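Local coordinates for DsbA family protein (Salmonella typhimurium, PDB 7JVE), which forms a trimeric, thioredoxin-like enzyme of the DsbA family that both oxidises thiols and isomerises disulfide bonds, at residues Lys83-Met88 and Arg115-Glu120; Arg127-Gly132 and Leu167-Val172; Gln60-Tyr65 and Gln209-Ser214; Phe90-Ser95 and Ala156-Gly161. All coordinates share one frame; numbering follows the deposited sequence.

Interaction 1: residues Lys83-Met88 and Arg115-Glu120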
loop_
_atom_site.group_PDB
_atom_site.type_symbol
_atom_site.label_atom_id
_atom_site.label_comp_id
_atom_site.label_asym_id
_atom_site.label_seq_id
_atom_site.Cartn_x
_atom_site.Cartn_y
_atom_site.Cartn_z
ATOM N N LYS A 83 -3.025 3.084 39.547
ATOM C CA LYS A 83 -2.906 4.491 39.202
ATOM C C LYS A 83 -3.013 4.682 37.697
ATOM O O LYS A 83 -3.515 5.718 37.247
ATOM C CB LYS A 83 -1.595 5.087 39.697
ATOM C CG LYS A 83 -1.616 6.606 39.562
ATOM C CD LYS A 83 -0.404 7.325 40.090
ATOM C CE LYS A 83 -0.633 8.861 40.085
ATOM N NZ LYS A 83 0.613 9.574 40.520
ATOM N N ALA A 84 -2.601 3.684 36.906
ATOM C CA ALA A 84 -2.711 3.752 35.453
ATOM C C ALA A 84 -3.522 2.585 34.899
ATOM O O ALA A 84 -3.474 1.457 35.412
ATOM C CB ALA A 84 -1.339 3.770 34.779
ATOM N N ALA A 85 -4.246 2.870 33.820
ATOM C CA ALA A 85 -5.007 1.865 33.101
ATOM C C ALA A 85 -4.625 1.852 31.625
ATOM O O ALA A 85 -4.278 2.878 31.027
ATOM C CB ALA A 85 -6.515 2.095 33.243
ATOM N N VAL A 86 -4.697 0.658 31.049
ATOM C CA VAL A 86 -4.509 0.422 29.626
ATOM C C VAL A 86 -5.794 -0.226 29.156
ATOM O O VAL A 86 -6.112 -1.343 29.575
ATOM C CB VAL A 86 -3.298 -0.479 29.347
ATOM C CG1 VAL A 86 -3.191 -0.799 27.849
ATOM C CG2 VAL A 86 -2.039 0.164 29.878
ATOM N N VAL A 87 -6.552 0.479 28.324
ATOM C CA VAL A 87 -7.840 0.013 27.830
ATOM C C VAL A 87 -7.631 -0.493 26.411
ATOM O O VAL A 87 -7.098 0.234 25.565
ATOM C CB VAL A 87 -8.886 1.143 27.873
ATOM C CG1 VAL A 87 -10.260 0.625 27.470
ATOM C CG2 VAL A 87 -8.936 1.764 29.247
ATOM N N MET A 88 -8.024 -1.739 26.139
ATOM C CA MET A 88 -7.705 -2.359 24.857
ATOM C C MET A 88 -8.976 -2.721 24.101
ATOM O O MET A 88 -9.759 -3.568 24.551
ATOM C CB MET A 88 -6.806 -3.588 25.031
ATOM C CG MET A 88 -5.522 -3.322 25.817
ATOM S SD MET A 88 -4.716 -4.768 26.563
ATOM C CE MET A 88 -5.964 -5.374 27.706
ATOM N N ARG A 115 -3.681 -1.523 35.677
ATOM C CA ARG A 115 -4.941 -2.162 35.342
ATOM C C ARG A 115 -5.082 -2.286 33.825
ATOM O O ARG A 115 -4.943 -1.292 33.100
ATOM C CB ARG A 115 -6.113 -1.366 35.929
ATOM C CG ARG A 115 -7.458 -2.046 35.811
ATOM C CD ARG A 115 -8.583 -1.184 36.362
ATOM N NE ARG A 115 -9.882 -1.784 36.086
ATOM C CZ ARG A 115 -10.974 -1.092 35.781
ATOM N NH1 ARG A 115 -10.918 0.234 35.712
ATOM N NH2 ARG A 115 -12.116 -1.723 35.516
ATOM N N PHE A 116 -5.359 -3.501 33.350
ATOM C CA PHE A 116 -5.570 -3.754 31.929
ATOM C C PHE A 116 -7.032 -4.130 31.713
ATOM O O PHE A 116 -7.523 -5.107 32.293
ATOM C CB PHE A 116 -4.626 -4.839 31.414
ATOM C CG PHE A 116 -3.174 -4.426 31.394
ATOM C CD1 PHE A 116 -2.422 -4.422 32.569
ATOM C CD2 PHE A 116 -2.555 -4.036 30.201
ATOM C CE1 PHE A 116 -1.072 -4.047 32.559
ATOM C CE2 PHE A 116 -1.214 -3.670 30.180
ATOM C CZ PHE A 116 -0.467 -3.666 31.359
ATOM N N ILE A 117 -7.727 -3.322 30.915
ATOM C CA ILE A 117 -9.158 -3.433 30.698
ATOM C C ILE A 117 -9.385 -3.915 29.273
ATOM O O ILE A 117 -8.755 -3.420 28.335
ATOM C CB ILE A 117 -9.849 -2.077 30.955
ATOM C CG1 ILE A 117 -9.459 -1.549 32.347
ATOM C CG2 ILE A 117 -11.349 -2.205 30.796
ATOM C CD1 ILE A 117 -10.163 -0.258 32.759
ATOM N N PHE A 118 -10.287 -4.873 29.112
ATOM C CA PHE A 118 -10.515 -5.554 27.840
ATOM C C PHE A 118 -11.850 -5.118 27.244
ATOM O O PHE A 118 -12.911 -5.364 27.831
ATOM C CB PHE A 118 -10.485 -7.072 28.048
ATOM C CG PHE A 118 -9.113 -7.603 28.428
ATOM C CD1 PHE A 118 -8.663 -7.522 29.736
ATOM C CD2 PHE A 118 -8.271 -8.164 27.463
ATOM C CE1 PHE A 118 -7.390 -8.004 30.092
ATOM C CE2 PHE A 118 -7.005 -8.651 27.801
ATOM C CZ PHE A 118 -6.559 -8.563 29.119
ATOM N N LYS A 119 -11.807 -4.481 26.085
ATOM C CA LYS A 119 -13.028 -4.031 25.406
ATOM C C LYS A 119 -13.197 -4.832 24.114
ATOM O O LYS A 119 -12.690 -4.445 23.064
ATOM C CB LYS A 119 -12.972 -2.519 25.105
ATOM C CG LYS A 119 -12.717 -1.664 26.312
ATOM C CD LYS A 119 -13.941 -1.661 27.228
ATOM C CE LYS A 119 -13.955 -0.441 28.119
ATOM N NZ LYS A 119 -15.182 -0.373 28.952
ATOM N N GLU A 120 -13.931 -5.940 24.197
ATOM C CA GLU A 120 -14.218 -6.760 23.024
ATOM C C GLU A 120 -15.252 -6.068 22.144
ATOM O O GLU A 120 -16.284 -5.609 22.648
ATOM C CB GLU A 120 -14.745 -8.125 23.459
ATOM C CG GLU A 120 -13.725 -8.976 24.163
ATOM C CD GLU A 120 -14.327 -10.203 24.823
ATOM O OE1 GLU A 120 -15.098 -10.908 24.158
ATOM O OE2 GLU A 120 -14.001 -10.481 25.999
#

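Interaction 2: residues Arg127-Gly132 and Leu167-Val172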
loop_
_atom_site.group_PDB
_atom_site.type_symbol
_atom_site.label_atom_id
_atom_site.label_comp_id
_atom_site.label_asym_id
_atom_site.label_seq_id
_atom_site.Cartn_x
_atom_site.Cartn_y
_atom_site.Cartn_z
ATOM N N ARG A 127 -19.131 -9.984 11.921
ATOM C CA ARG A 127 -18.498 -10.605 13.074
ATOM C C ARG A 127 -19.368 -10.596 14.325
ATOM O O ARG A 127 -19.022 -11.276 15.296
ATOM C CB ARG A 127 -17.150 -9.942 13.353
ATOM C CG ARG A 127 -16.229 -10.091 12.154
ATOM C CD ARG A 127 -14.822 -9.741 12.471
ATOM N NE ARG A 127 -13.995 -9.891 11.285
ATOM C CZ ARG A 127 -12.755 -9.452 11.208
ATOM N NH1 ARG A 127 -12.211 -8.849 12.257
ATOM N NH2 ARG A 127 -12.074 -9.603 10.087
ATOM N N TRP A 128 -20.495 -9.892 14.325
ATOM C CA TRP A 128 -21.288 -9.777 15.548
ATOM C C TRP A 128 -21.641 -11.121 16.168
ATOM O O TRP A 128 -21.461 -11.271 17.384
ATOM C CB TRP A 128 -22.543 -8.950 15.262
ATOM C CG TRP A 128 -22.235 -7.515 15.183
ATOM C CD1 TRP A 128 -21.247 -6.928 14.446
ATOM C CD2 TRP A 128 -22.910 -6.462 15.860
ATOM N NE1 TRP A 128 -21.274 -5.576 14.620
ATOM C CE2 TRP A 128 -22.278 -5.260 15.493
ATOM C CE3 TRP A 128 -23.993 -6.417 16.743
ATOM C CZ2 TRP A 128 -22.690 -4.015 15.977
ATOM C CZ3 TRP A 128 -24.412 -5.172 17.219
ATOM C CH2 TRP A 128 -23.755 -3.992 16.834
ATOM N N PRO A 129 -22.107 -12.132 15.425
ATOM C CA PRO A 129 -22.417 -13.415 16.095
ATOM C C PRO A 129 -21.211 -14.049 16.791
ATOM O O PRO A 129 -21.325 -14.480 17.949
ATOM C CB PRO A 129 -22.974 -14.282 14.949
ATOM C CG PRO A 129 -23.425 -13.298 13.880
ATOM C CD PRO A 129 -22.447 -12.150 13.987
ATOM N N VAL A 130 -20.046 -14.080 16.143
ATOM C CA VAL A 130 -18.858 -14.676 16.758
ATOM C C VAL A 130 -18.304 -13.787 17.876
ATOM O O VAL A 130 -17.995 -14.274 18.972
ATOM C CB VAL A 130 -17.792 -14.986 15.686
ATOM C CG1 VAL A 130 -16.479 -15.362 16.321
ATOM C CG2 VAL A 130 -18.279 -16.136 14.799
ATOM N N SER A 131 -18.160 -12.480 17.627
ATOM C CA SER A 131 -17.673 -11.596 18.688
ATOM C C SER A 131 -18.607 -11.618 19.895
ATOM O O SER A 131 -18.147 -11.687 21.041
ATOM C CB SER A 131 -17.498 -10.158 18.180
ATOM O OG SER A 131 -16.440 -10.078 17.255
ATOM N N GLY A 132 -19.921 -11.563 19.655
ATOM C CA GLY A 132 -20.860 -11.589 20.765
ATOM C C GLY A 132 -20.778 -12.876 21.560
ATOM O O GLY A 132 -20.819 -12.856 22.793
ATOM N N LEU A 167 -12.810 -17.779 12.341
ATOM C CA LEU A 167 -13.320 -18.192 13.648
ATOM C C LEU A 167 -14.844 -18.312 13.608
ATOM O O LEU A 167 -15.537 -17.321 13.363
ATOM C CB LEU A 167 -12.902 -17.203 14.731
ATOM C CG LEU A 167 -13.118 -17.659 16.169
ATOM C CD1 LEU A 167 -12.311 -18.906 16.448
ATOM C CD2 LEU A 167 -12.718 -16.564 17.146
ATOM N N THR A 168 -15.364 -19.511 13.863
ATOM C CA THR A 168 -16.801 -19.763 13.845
ATOM C C THR A 168 -17.349 -19.912 15.263
ATOM O O THR A 168 -16.615 -20.163 16.217
ATOM C CB THR A 168 -17.134 -21.028 13.052
ATOM O OG1 THR A 168 -16.550 -22.152 13.717
ATOM C CG2 THR A 168 -16.652 -20.940 11.603
ATOM N N GLU A 169 -18.676 -19.786 15.387
ATOM C CA GLU A 169 -19.296 -20.032 16.686
ATOM C C GLU A 169 -18.979 -21.437 17.164
ATOM O O GLU A 169 -18.636 -21.638 18.336
ATOM C CB GLU A 169 -20.809 -19.793 16.641
ATOM C CG GLU A 169 -21.083 -18.308 16.506
ATOM C CD GLU A 169 -22.558 -17.910 16.482
ATOM O OE1 GLU A 169 -23.350 -18.378 17.307
ATOM O OE2 GLU A 169 -22.952 -17.152 15.570
ATOM N N HIS A 170 -19.026 -22.413 16.256
ATOM C CA HIS A 170 -18.634 -23.775 16.607
ATOM C C HIS A 170 -17.257 -23.819 17.259
ATOM O O HIS A 170 -17.060 -24.558 18.230
ATOM C CB HIS A 170 -18.647 -24.677 15.375
ATOM C CG HIS A 170 -18.120 -26.051 15.647
ATOM N ND1 HIS A 170 -18.861 -27.021 16.297
ATOM C CD2 HIS A 170 -16.916 -26.610 15.387
ATOM C CE1 HIS A 170 -18.137 -28.119 16.420
ATOM N NE2 HIS A 170 -16.953 -27.896 15.878
ATOM N N ASP A 171 -16.288 -23.051 16.725
ATOM C CA ASP A 171 -14.940 -23.011 17.302
ATOM C C ASP A 171 -14.970 -22.467 18.723
ATOM O O ASP A 171 -14.292 -22.978 19.619
ATOM C CB ASP A 171 -14.003 -22.131 16.463
ATOM C CG ASP A 171 -13.664 -22.723 15.113
ATOM O OD1 ASP A 171 -13.577 -23.966 14.990
ATOM O OD2 ASP A 171 -13.468 -21.915 14.162
ATOM N N VAL A 172 -15.703 -21.379 18.926
ATOM C CA VAL A 172 -15.780 -20.764 20.245
ATOM C C VAL A 172 -16.395 -21.736 21.245
ATOM O O VAL A 172 -15.848 -21.961 22.331
ATOM C CB VAL A 172 -16.562 -19.438 20.157
ATOM C CG1 VAL A 172 -16.746 -18.802 21.538
ATOM C CG2 VAL A 172 -15.834 -18.495 19.216
#

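Interaction 3: residues Gln60-Tyr65 and Gln209-Ser214. With EDO (1,2-ethanediol), chain M.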
loop_
_atom_site.group_PDB
_atom_site.type_symbol
_atom_site.label_atom_id
_atom_site.label_comp_id
_atom_site.label_asym_id
_atom_site.label_seq_id
_atom_site.Cartn_x
_atom_site.Cartn_y
_atom_site.Cartn_z
ATOM N N GLN A 60 -8.807 14.156 24.004
ATOM C CA GLN A 60 -10.020 14.805 24.491
ATOM C C GLN A 60 -11.159 13.805 24.624
ATOM O O GLN A 60 -11.930 13.865 25.586
ATOM C CB GLN A 60 -10.428 15.954 23.563
ATOM C CG GLN A 60 -9.545 17.177 23.683
ATOM C CD GLN A 60 -9.649 17.794 25.070
ATOM O OE1 GLN A 60 -10.740 18.155 25.522
ATOM N NE2 GLN A 60 -8.523 17.877 25.769
ATOM N N LEU A 61 -11.298 12.892 23.648
ATOM C CA LEU A 61 -12.366 11.895 23.710
ATOM C C LEU A 61 -12.166 10.949 24.888
ATOM O O LEU A 61 -13.131 10.622 25.596
ATOM C CB LEU A 61 -12.436 11.114 22.398
ATOM C CG LEU A 61 -12.891 11.922 21.175
ATOM C CD1 LEU A 61 -12.815 11.083 19.896
ATOM C CD2 LEU A 61 -14.313 12.445 21.398
ATOM N N ALA A 62 -10.913 10.518 25.125
ATOM C CA ALA A 62 -10.598 9.683 26.285
ATOM C C ALA A 62 -10.978 10.367 27.591
ATOM O O ALA A 62 -11.563 9.738 28.483
ATOM C CB ALA A 62 -9.115 9.334 26.301
ATOM N N LEU A 63 -10.659 11.658 27.725
ATOM C CA LEU A 63 -11.037 12.369 28.940
ATOM C C LEU A 63 -12.548 12.452 29.075
ATOM O O LEU A 63 -13.082 12.318 30.181
ATOM C CB LEU A 63 -10.414 13.764 28.967
ATOM C CG LEU A 63 -8.887 13.721 29.067
ATOM C CD1 LEU A 63 -8.267 15.106 28.824
ATOM C CD2 LEU A 63 -8.433 13.126 30.402
ATOM N N GLN A 64 -13.260 12.643 27.964
ATOM C CA GLN A 64 -14.716 12.760 28.051
ATOM C C GLN A 64 -15.378 11.423 28.425
ATOM O O GLN A 64 -16.362 11.398 29.176
ATOM C CB GLN A 64 -15.272 13.295 26.732
ATOM C CG GLN A 64 -16.778 13.425 26.719
ATOM C CD GLN A 64 -17.365 13.792 25.356
ATOM O OE1 GLN A 64 -16.662 14.224 24.430
ATOM N NE2 GLN A 64 -18.676 13.622 25.233
ATOM N N TYR A 65 -14.856 10.298 27.931
ATOM C CA TYR A 65 -15.470 8.999 28.188
ATOM C C TYR A 65 -14.703 8.186 29.224
ATOM O O TYR A 65 -14.769 6.959 29.226
ATOM C CB TYR A 65 -15.635 8.217 26.881
ATOM C CG TYR A 65 -16.624 8.913 25.962
ATOM C CD1 TYR A 65 -17.995 8.762 26.128
ATOM C CD2 TYR A 65 -16.178 9.760 24.956
ATOM C CE1 TYR A 65 -18.896 9.418 25.293
ATOM C CE2 TYR A 65 -17.059 10.422 24.127
ATOM C CZ TYR A 65 -18.416 10.254 24.301
ATOM O OH TYR A 65 -19.271 10.928 23.466
ATOM N N GLN A 209 -17.565 3.733 18.944
ATOM C CA GLN A 209 -18.024 4.763 18.021
ATOM C C GLN A 209 -17.858 6.152 18.624
ATOM O O GLN A 209 -17.438 7.089 17.929
ATOM C CB GLN A 209 -19.479 4.505 17.631
ATOM C CG GLN A 209 -19.594 3.351 16.645
ATOM C CD GLN A 209 -21.012 2.817 16.450
ATOM O OE1 GLN A 209 -21.194 1.754 15.865
ATOM N NE2 GLN A 209 -22.013 3.544 16.946
ATOM N N HIS A 210 -18.195 6.300 19.909
ATOM C CA HIS A 210 -17.947 7.558 20.608
ATOM C C HIS A 210 -16.464 7.887 20.681
ATOM O O HIS A 210 -16.100 9.066 20.681
ATOM C CB HIS A 210 -18.525 7.514 22.026
ATOM C CG HIS A 210 -20.015 7.623 22.069
ATOM N ND1 HIS A 210 -20.780 6.998 23.032
ATOM C CD2 HIS A 210 -20.886 8.272 21.256
ATOM C CE1 HIS A 210 -22.057 7.272 22.820
ATOM N NE2 HIS A 210 -22.148 8.042 21.749
ATOM N N MET A 211 -15.596 6.871 20.769
ATOM C CA MET A 211 -14.163 7.131 20.799
ATOM C C MET A 211 -13.587 7.321 19.405
ATOM O O MET A 211 -12.390 7.576 19.280
ATOM C CB MET A 211 -13.435 5.994 21.514
ATOM C CG MET A 211 -13.609 6.029 23.033
ATOM S SD MET A 211 -12.904 7.512 23.783
ATOM C CE MET A 211 -11.229 7.388 23.181
ATOM N N ASP A 212 -14.410 7.203 18.360
ATOM C CA ASP A 212 -13.933 7.188 16.982
ATOM C C ASP A 212 -12.907 6.070 16.764
ATOM O O ASP A 212 -11.883 6.262 16.109
ATOM C CB ASP A 212 -13.366 8.564 16.588
ATOM C CG ASP A 212 -13.317 8.769 15.078
ATOM O OD1 ASP A 212 -13.913 7.960 14.336
ATOM O OD2 ASP A 212 -12.665 9.723 14.619
ATOM N N PHE A 213 -13.199 4.887 17.313
ATOM C CA PHE A 213 -12.452 3.651 17.084
ATOM C C PHE A 213 -13.241 2.628 16.275
ATOM O O PHE A 213 -12.886 1.443 16.285
ATOM C CB PHE A 213 -12.077 2.974 18.414
ATOM C CG PHE A 213 -11.122 3.758 19.284
ATOM C CD1 PHE A 213 -10.240 4.671 18.739
ATOM C CD2 PHE A 213 -11.095 3.538 20.658
ATOM C CE1 PHE A 213 -9.353 5.353 19.541
ATOM C CE2 PHE A 213 -10.224 4.235 21.463
ATOM C CZ PHE A 213 -9.360 5.149 20.908
ATOM N N SER A 214 -14.339 3.016 15.640
ATOM C CA SER A 214 -15.173 2.015 14.974
ATOM C C SER A 214 -14.374 1.281 13.904
ATOM O O SER A 214 -13.802 1.899 12.998
ATOM C CB SER A 214 -16.407 2.667 14.362
ATOM O OG SER A 214 -17.383 1.684 14.083
HETATM C C1 EDO M . -10.910 11.700 16.766
HETATM O O1 EDO M . -12.071 11.811 15.938
HETATM C C2 EDO M . -9.683 12.020 15.918
HETATM O O2 EDO M . -9.959 13.139 15.040
HETATM O O HOH W 1 -17.933 11.051 20.500
#

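Interaction 4: residues Phe90-Ser95 and Ala156-Gly161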
loop_
_atom_site.group_PDB
_atom_site.type_symbol
_atom_site.label_atom_id
_atom_site.label_comp_id
_atom_site.label_asym_id
_atom_site.label_seq_id
_atom_site.Cartn_x
_atom_site.Cartn_y
_atom_site.Cartn_z
ATOM N N PHE A 90 -10.271 -4.566 20.911
ATOM C CA PHE A 90 -9.769 -5.638 20.077
ATOM C C PHE A 90 -10.941 -6.503 19.635
ATOM O O PHE A 90 -11.993 -6.551 20.286
ATOM C CB PHE A 90 -8.738 -6.498 20.818
ATOM C CG PHE A 90 -9.333 -7.251 21.962
ATOM C CD1 PHE A 90 -9.509 -6.640 23.193
ATOM C CD2 PHE A 90 -9.801 -8.547 21.786
ATOM C CE1 PHE A 90 -10.102 -7.326 24.232
ATOM C CE2 PHE A 90 -10.377 -9.235 22.825
ATOM C CZ PHE A 90 -10.528 -8.629 24.046
ATOM N N ASP A 91 -10.737 -7.164 18.498
ATOM C CA ASP A 91 -11.628 -8.170 17.938
ATOM C C ASP A 91 -10.832 -9.472 17.892
ATOM O O ASP A 91 -9.669 -9.469 17.468
ATOM C CB ASP A 91 -12.093 -7.715 16.540
ATOM C CG ASP A 91 -13.052 -8.687 15.848
ATOM O OD1 ASP A 91 -13.086 -9.904 16.166
ATOM O OD2 ASP A 91 -13.766 -8.200 14.930
ATOM N N TYR A 92 -11.425 -10.575 18.362
ATOM C CA TYR A 92 -10.680 -11.827 18.324
ATOM C C TYR A 92 -10.299 -12.240 16.900
ATOM O O TYR A 92 -9.325 -12.978 16.724
ATOM C CB TYR A 92 -11.458 -12.955 18.998
ATOM C CG TYR A 92 -11.430 -12.889 20.508
ATOM C CD1 TYR A 92 -10.249 -13.146 21.218
ATOM C CD2 TYR A 92 -12.569 -12.563 21.228
ATOM C CE1 TYR A 92 -10.214 -13.088 22.598
ATOM C CE2 TYR A 92 -12.549 -12.498 22.623
ATOM C CZ TYR A 92 -11.369 -12.758 23.301
ATOM O OH TYR A 92 -11.347 -12.706 24.682
ATOM N N GLN A 93 -11.024 -11.783 15.880
ATOM C CA GLN A 93 -10.694 -12.140 14.506
ATOM C C GLN A 93 -9.823 -11.103 13.811
ATOM O O GLN A 93 -9.516 -11.251 12.628
ATOM C CB GLN A 93 -11.969 -12.381 13.709
ATOM C CG GLN A 93 -12.663 -13.625 14.168
ATOM C CD GLN A 93 -13.696 -14.087 13.191
ATOM O OE1 GLN A 93 -13.380 -14.827 12.248
ATOM N NE2 GLN A 93 -14.950 -13.665 13.400
ATOM N N CYS A 94 -9.406 -10.072 14.518
ATOM C CA CYS A 94 -8.382 -9.171 14.006
ATOM C C CYS A 94 -7.033 -9.886 13.979
ATOM O O CYS A 94 -6.487 -10.229 15.035
ATOM C CB CYS A 94 -8.325 -7.930 14.884
ATOM S SG CYS A 94 -7.065 -6.829 14.389
ATOM N N SER A 95 -6.479 -10.092 12.780
ATOM C CA SER A 95 -5.268 -10.900 12.657
ATOM C C SER A 95 -4.054 -10.233 13.306
ATOM O O SER A 95 -3.192 -10.933 13.846
ATOM C CB SER A 95 -4.974 -11.227 11.182
ATOM O OG SER A 95 -4.685 -10.075 10.407
ATOM N N ALA A 156 -6.271 -18.211 24.869
ATOM C CA ALA A 156 -6.546 -19.490 24.232
ATOM C C ALA A 156 -7.376 -19.302 22.968
ATOM O O ALA A 156 -7.181 -20.024 21.986
ATOM C CB ALA A 156 -7.259 -20.427 25.211
ATOM N N LEU A 157 -8.283 -18.327 22.973
ATOM C CA LEU A 157 -9.112 -18.089 21.805
ATOM C C LEU A 157 -8.272 -17.595 20.631
ATOM O O LEU A 157 -8.342 -18.158 19.533
ATOM C CB LEU A 157 -10.229 -17.118 22.169
ATOM C CG LEU A 157 -11.355 -16.996 21.142
ATOM C CD1 LEU A 157 -11.849 -18.368 20.713
ATOM C CD2 LEU A 157 -12.500 -16.135 21.692
ATOM N N TYR A 158 -7.472 -16.545 20.844
ATOM C CA TYR A 158 -6.370 -16.212 19.937
ATOM C C TYR A 158 -5.516 -17.388 19.481
ATOM O O TYR A 158 -5.206 -17.501 18.290
ATOM C CB TYR A 158 -5.505 -15.127 20.593
ATOM C CG TYR A 158 -5.972 -13.702 20.419
ATOM C CD1 TYR A 158 -6.734 -13.335 19.316
ATOM C CD2 TYR A 158 -5.759 -12.743 21.417
ATOM C CE1 TYR A 158 -7.133 -12.021 19.131
ATOM C CE2 TYR A 158 -6.210 -11.432 21.272
ATOM C CZ TYR A 158 -6.888 -11.071 20.126
ATOM O OH TYR A 158 -7.331 -9.755 19.959
ATOM N N ALA A 159 -5.117 -18.272 20.400
ATOM C CA ALA A 159 -4.227 -19.357 20.001
ATOM C C ALA A 159 -4.859 -20.295 18.982
ATOM O O ALA A 159 -4.135 -21.111 18.402
ATOM C CB ALA A 159 -3.760 -20.168 21.214
ATOM N N THR A 160 -6.176 -20.231 18.750
ATOM C CA THR A 160 -6.703 -20.993 17.623
ATOM C C THR A 160 -6.080 -20.555 16.303
ATOM O O THR A 160 -6.116 -21.318 15.330
ATOM C CB THR A 160 -8.224 -20.877 17.500
ATOM O OG1 THR A 160 -8.579 -19.513 17.224
ATOM C CG2 THR A 160 -8.940 -21.405 18.753
ATOM N N GLY A 161 -5.511 -19.348 16.242
ATOM C CA GLY A 161 -4.972 -18.832 15.003
ATOM C C GLY A 161 -6.051 -18.561 13.972
ATOM O O GLY A 161 -5.745 -18.387 12.790
#

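Interaction 1: residues Lys83-Met88 and Arg115-Glu120
Met-88 is the largest apolar contributor, on the sheet face shared with Val-86, Phe-116 and Phe-118. Its chain bends at the last torsion (chi3 -62°), which carries CE across to the neighbouring strand and sets it over the centre of the Phe-118 ring, a CH-pi contact with CE 3.5 Å from the ring centroid. On the way SD passes the edge of the Phe-116 ring. That ring lies alongside Val-86, pointing the same way, with Val-86 CB 3.7 Å from Phe-116 CD2. On the other face of the sheet Val-87 CG1 touches Lys-119 CG at 3.6 Å, while Ile-117 CD1 slips against the guanidinium face of Arg-115. Five backbone bonds lace the strands in parallel register, from Arg-115 N on Ala-84 O to Lys-119 N on Met-88 O. The straightest runs from Ile-117 N to Val-86 O (2.9 Å, 173°). The polar tips leave the pair: Lys-119 NZ is bound by Ser-74 OG and Glu-68 O, and Arg-115 NH1 by Gln-224 OE1 and Leu-70 O. Strands 84-90 and 115-120, linked through helix 95-110, make the beta-alpha-beta crossover at the heart of the thioredoxin fold.

Interaction 2: residues Arg127-Gly132 and Leu167-Val172
Val-130, near the start of helix 128-145, sets both methyls against the residues that lead into and open helix 169-176. Val-130 CG1, anti to the backbone N (chi1 170°), crosses obliquely to Leu-167 CD2 at 4.0 Å and reaches Val-172 CG2 at 4.3 Å. Val-130 CG2 sits against the backbone, 3.3 Å from Leu-167 O and 3.7 Å from Glu-169 N. Leu-167 and Val-172 are buried, and Val-172 also packs on Leu-133 and Val-137 further along helix 128-145. Toward solvent the contact is thin, resting on Pro-129 and Glu-169. Glu-169, extended beyond CG, lays its carboxylate beside the proline ring, where the single approach of Glu-169 OE2 to Pro-129 CB, 2.9 Å, is tight rather than a bond; no hydrogen bond spans the two segments. The second segment also carries its own cap. Asp-171 N donates to Thr-168 OG1 (3.2 Å), and Thr-168 N returns a straight bond to Asp-171 OD2 (3.1 Å, 170°), meeting it from above the carboxylate plane. Asp-171 OD1 is left to a salt bridge with Lys-162. This reciprocal pair is a capping box opening helix 169-176, within the helical insertion that DsbA-like proteins carry in their thioredoxin fold.

Interaction 3: residues Gln60-Tyr65 and Gln209-Ser214
Tyr-65 and Met-211 make the first shell together with Leu-61 and His-210. The ring of Tyr-65 runs nearly parallel to that of His-210 (planes at 7°) but is slid so far that they barely overlap. What lies over the tyrosine face is instead His-210 CB, 3.6 Å from Tyr-65 CZ, while Tyr-65 OH comes over the imidazole face. Met-211, bent at chi2 and chi3, folds back so that SD lies 3.9 Å from Leu-61 CB and obliquely beside the Tyr-65 ring, a Met-aromatic contact; CE reaches 3.7 Å from Ala-62 N. Leu-61 CD1 meets Met-211 O at 3.6 Å. A water donates to His-210 O (2.7 Å) and also bonds to Tyr-65 OH. Further out, helix 199-210 ends in a Schellman motif, Asp-212 taking positive phi (57°). Asp-212 OD2 accepts from O1 of an ethanediol probably taken from the crystallisation liquor (2.5 Å) and forms a salt bridge with Lys-162 of the second subunit, so the edge of the contact belongs to the trimer. Here the end of the long helix 37-64 packs on the turn that runs from helix 199-210 toward strand 218-223 of the thioredoxin domain.

Interaction 4: residues Phe90-Ser95 and Ala156-Gly161
The loop 90-95 leads from strand 84-90 into the thioredoxin-type CxxC helix start, where Cys-94 is disulfide-bonded to Cys-97, and Tyr-158 of helix 147-159 lies along it. From CB the Tyr-158 ring extends alongside the backbone of Tyr-92. Tyr-158 CD1 approaches Tyr-92 O at 3.7 Å, and Tyr-158 CE1 comes nearer at 3.4 Å. Over this ring face stands the edge of Tyr-92 in a T-shaped pair (planes at 62°), Tyr-92 CD1 lying 3.9 Å from Tyr-158 CE1. At the tip, Tyr-158 OH meets Phe-90 CD2 at 3.3 Å and gives a weak hydrogen bond to Asp-91 O. Tyr-92 is itself clamped: Leu-157 CD2 sits over the centre of one face, 3.5 Å from the ring centroid, and Phe-90 CE2 touches the opposite face. A type I turn from Asp-91 to Cys-94 shapes the loop, tightened by an Asx turn in which Gln-93 N donates to Asp-91 OD1 at 2.8 Å, almost straight (170°), from above the carboxylate plane.

Interaction 4, which holds Cys-94 of the redox disulfide, is touched by interactions 1 and 2. Interaction 1 runs straight into it: Phe-90 N lies 3.2 Å from Lys-119 O, a probable hydrogen bond, and Phe-118 packs on Phe-90. Interaction 2 sits about 11 Å away between centres and backs the same loop, through a salt bridge from Arg-127 NH1 to Asp-91 OD2 (3.2 Å) and Leu-167 N at 3.0 Å from Gln-93 OE1. Interaction 3 stands apart, about 24 Å from interaction 4 between centres and about 14 Å from interaction 1, whose nearest atoms are about 7 Å away. Lys-162 pairs with Asp-171 of interaction 2; its copy in the second subunit pairs with Asp-212.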